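Local coordinates for putative amidohydrolase/peptidase (Burkholderia cenocepacia, PDB 4WJB), which probably hydrolyses carbon-nitrogen bonds other than peptide bonds as a zinc-dependent member of the peptidase M20 family, at residues A[56-61]-A[77-82]. Sequence-based numbering, arbitrary orientation. Where two conformers were deposited one is given.
Sequences DLFVQW and VFARRA. With EDO (1,2-ethanediol), chain I.
Helix-on-sheet packing in the zinc-binding part of the M20 fold brings Phe58 and Val59, on helix 49-64, against Val77 and Ala79 of strand 77-81. The two short segments run almost parallel, with axes 11° apart and 9.5 Å from each other at their closest approach. Phe58 makes the broader contact: its CG stands anti to the backbone N (chi1 169°), which carries the far end of the ring to the strand. There Phe58 CZ lies 4.0 Å from Ala79 CB, while Phe58 CE2 lies 4.2 Å from Val77 CG1, a methyl that meets the ring at its edge, close to the ring plane. The same methyl also touches Val59, whose CG2 is 3.8 Å from Val77 CG1, with the two valine side chains crossing at about a right angle. No hydrogen bond joins helix and strand here; the interface is wholly apolar and all four residues are buried. Farther along the strand, Arg80 grips a 1,2-ethanediol that is probably a crystallisation additive. Arg80 NH2 donates a nearly straight hydrogen bond to EDO O1 (2.6 Å), in the guanidinium plane, and NH1 adds a weak one, while NE forms a salt bridge with Asp134. Strand 77-81 pairs antiparallel with strands 68-71 and 133-138; Val69 of the former touches both Val59 and Val77, and Val112 of helix 109-124 packs against Phe58.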
# COMPACT_ATOMS: atom_id res chain seq x y z
N ASP A 56 -14.30 20.75 -38.55
CA ASP A 56 -14.95 21.20 -39.78
C ASP A 56 -16.28 21.90 -39.51
O ASP A 56 -16.62 22.88 -40.18
CB ASP A 56 -15.19 20.02 -40.73
CG ASP A 56 -13.92 19.51 -41.37
OD1 ASP A 56 -12.88 20.20 -41.27
OD2 ASP A 56 -13.96 18.43 -42.00
N LEU A 57 -17.02 21.38 -38.54
CA LEU A 57 -18.32 21.95 -38.18
C LEU A 57 -18.15 23.32 -37.53
O LEU A 57 -18.89 24.25 -37.83
CB LEU A 57 -19.08 21.01 -37.24
CG LEU A 57 -20.54 21.36 -36.97
CD1 LEU A 57 -21.29 21.44 -38.29
CD2 LEU A 57 -21.18 20.33 -36.06
N PHE A 58 -17.17 23.44 -36.65
CA PHE A 58 -16.88 24.73 -36.03
C PHE A 58 -16.47 25.75 -37.08
O PHE A 58 -16.93 26.89 -37.08
CB PHE A 58 -15.77 24.60 -34.98
CG PHE A 58 -15.25 25.91 -34.48
CD1 PHE A 58 -15.94 26.63 -33.53
CD2 PHE A 58 -14.07 26.45 -35.00
CE1 PHE A 58 -15.47 27.86 -33.08
CE2 PHE A 58 -13.60 27.68 -34.55
CZ PHE A 58 -14.30 28.38 -33.59
N VAL A 59 -15.60 25.32 -37.98
CA VAL A 59 -15.11 26.18 -39.04
C VAL A 59 -16.28 26.63 -39.92
O VAL A 59 -16.37 27.80 -40.28
CB VAL A 59 -14.04 25.46 -39.88
CG1 VAL A 59 -13.91 26.09 -41.26
CG2 VAL A 59 -12.71 25.49 -39.15
N GLN A 60 -17.18 25.71 -40.24
CA GLN A 60 -18.35 26.05 -41.05
C GLN A 60 -19.23 27.07 -40.33
O GLN A 60 -19.64 28.07 -40.92
CB GLN A 60 -19.16 24.80 -41.40
CG GLN A 60 -20.47 25.10 -42.15
CD GLN A 60 -20.25 25.64 -43.56
OE1 GLN A 60 -19.22 25.37 -44.19
NE2 GLN A 60 -21.22 26.40 -44.06
N TRP A 61 -19.50 26.84 -39.05
CA TRP A 61 -20.34 27.77 -38.28
C TRP A 61 -19.69 29.15 -38.13
O TRP A 61 -20.37 30.18 -38.20
CB TRP A 61 -20.66 27.19 -36.90
CG TRP A 61 -21.61 26.03 -36.93
CD1 TRP A 61 -22.38 25.62 -37.99
CD2 TRP A 61 -21.89 25.14 -35.85
NE1 TRP A 61 -23.12 24.52 -37.62
CE2 TRP A 61 -22.84 24.21 -36.32
CE3 TRP A 61 -21.43 25.03 -34.53
CZ2 TRP A 61 -23.34 23.18 -35.51
CZ3 TRP A 61 -21.93 24.01 -33.73
CH2 TRP A 61 -22.87 23.10 -34.22
N VAL A 77 -7.00 26.22 -34.52
CA VAL A 77 -7.96 26.87 -35.40
C VAL A 77 -8.39 28.19 -34.80
O VAL A 77 -8.84 28.23 -33.65
CB VAL A 77 -9.19 25.98 -35.65
CG1 VAL A 77 -10.15 26.63 -36.64
CG2 VAL A 77 -8.75 24.61 -36.16
N PHE A 78 -8.26 29.27 -35.56
CA PHE A 78 -8.63 30.61 -35.10
C PHE A 78 -9.72 31.19 -36.00
O PHE A 78 -9.50 31.38 -37.19
CB PHE A 78 -7.43 31.56 -35.09
CG PHE A 78 -6.26 31.07 -34.29
CD1 PHE A 78 -5.31 30.24 -34.86
CD2 PHE A 78 -6.10 31.45 -32.97
CE1 PHE A 78 -4.23 29.79 -34.13
CE2 PHE A 78 -5.02 31.01 -32.23
CZ PHE A 78 -4.08 30.17 -32.81
N ALA A 79 -10.88 31.48 -35.42
CA ALA A 79 -11.95 32.15 -36.15
C ALA A 79 -11.97 33.61 -35.75
O ALA A 79 -12.26 33.93 -34.60
CB ALA A 79 -13.28 31.50 -35.86
N ARG A 80 -11.68 34.51 -36.68
CA ARG A 80 -11.57 35.91 -36.32
C ARG A 80 -12.78 36.75 -36.71
O ARG A 80 -13.13 36.82 -37.89
CB ARG A 80 -10.31 36.54 -36.93
CG ARG A 80 -10.24 38.05 -36.74
CD ARG A 80 -8.83 38.59 -36.96
NE ARG A 80 -7.90 38.13 -35.93
CZ ARG A 80 -6.71 38.66 -35.70
NH1 ARG A 80 -6.29 39.69 -36.43
NH2 ARG A 80 -5.93 38.17 -34.75
N ARG A 81 -13.39 37.38 -35.72
CA ARG A 81 -14.41 38.38 -35.96
C ARG A 81 -13.72 39.74 -36.08
O ARG A 81 -13.06 40.18 -35.14
CB ARG A 81 -15.45 38.40 -34.84
CG ARG A 81 -16.65 39.29 -35.12
CD ARG A 81 -17.61 39.36 -33.93
NE ARG A 81 -18.85 40.05 -34.29
CZ ARG A 81 -19.07 41.36 -34.14
NH1 ARG A 81 -18.12 42.14 -33.64
NH2 ARG A 81 -20.23 41.89 -34.51
N ALA A 82 -13.87 40.39 -37.24
CA ALA A 82 -13.17 41.64 -37.52
C ALA A 82 -13.39 42.70 -36.44
O ALA A 82 -14.43 42.74 -35.79
CB ALA A 82 -13.60 42.18 -38.88
C1 EDO I . -2.43 38.51 -35.11
O1 EDO I . -3.58 39.31 -34.80
C2 EDO I . -2.77 37.52 -36.22
O2 EDO I . -1.67 36.61 -36.37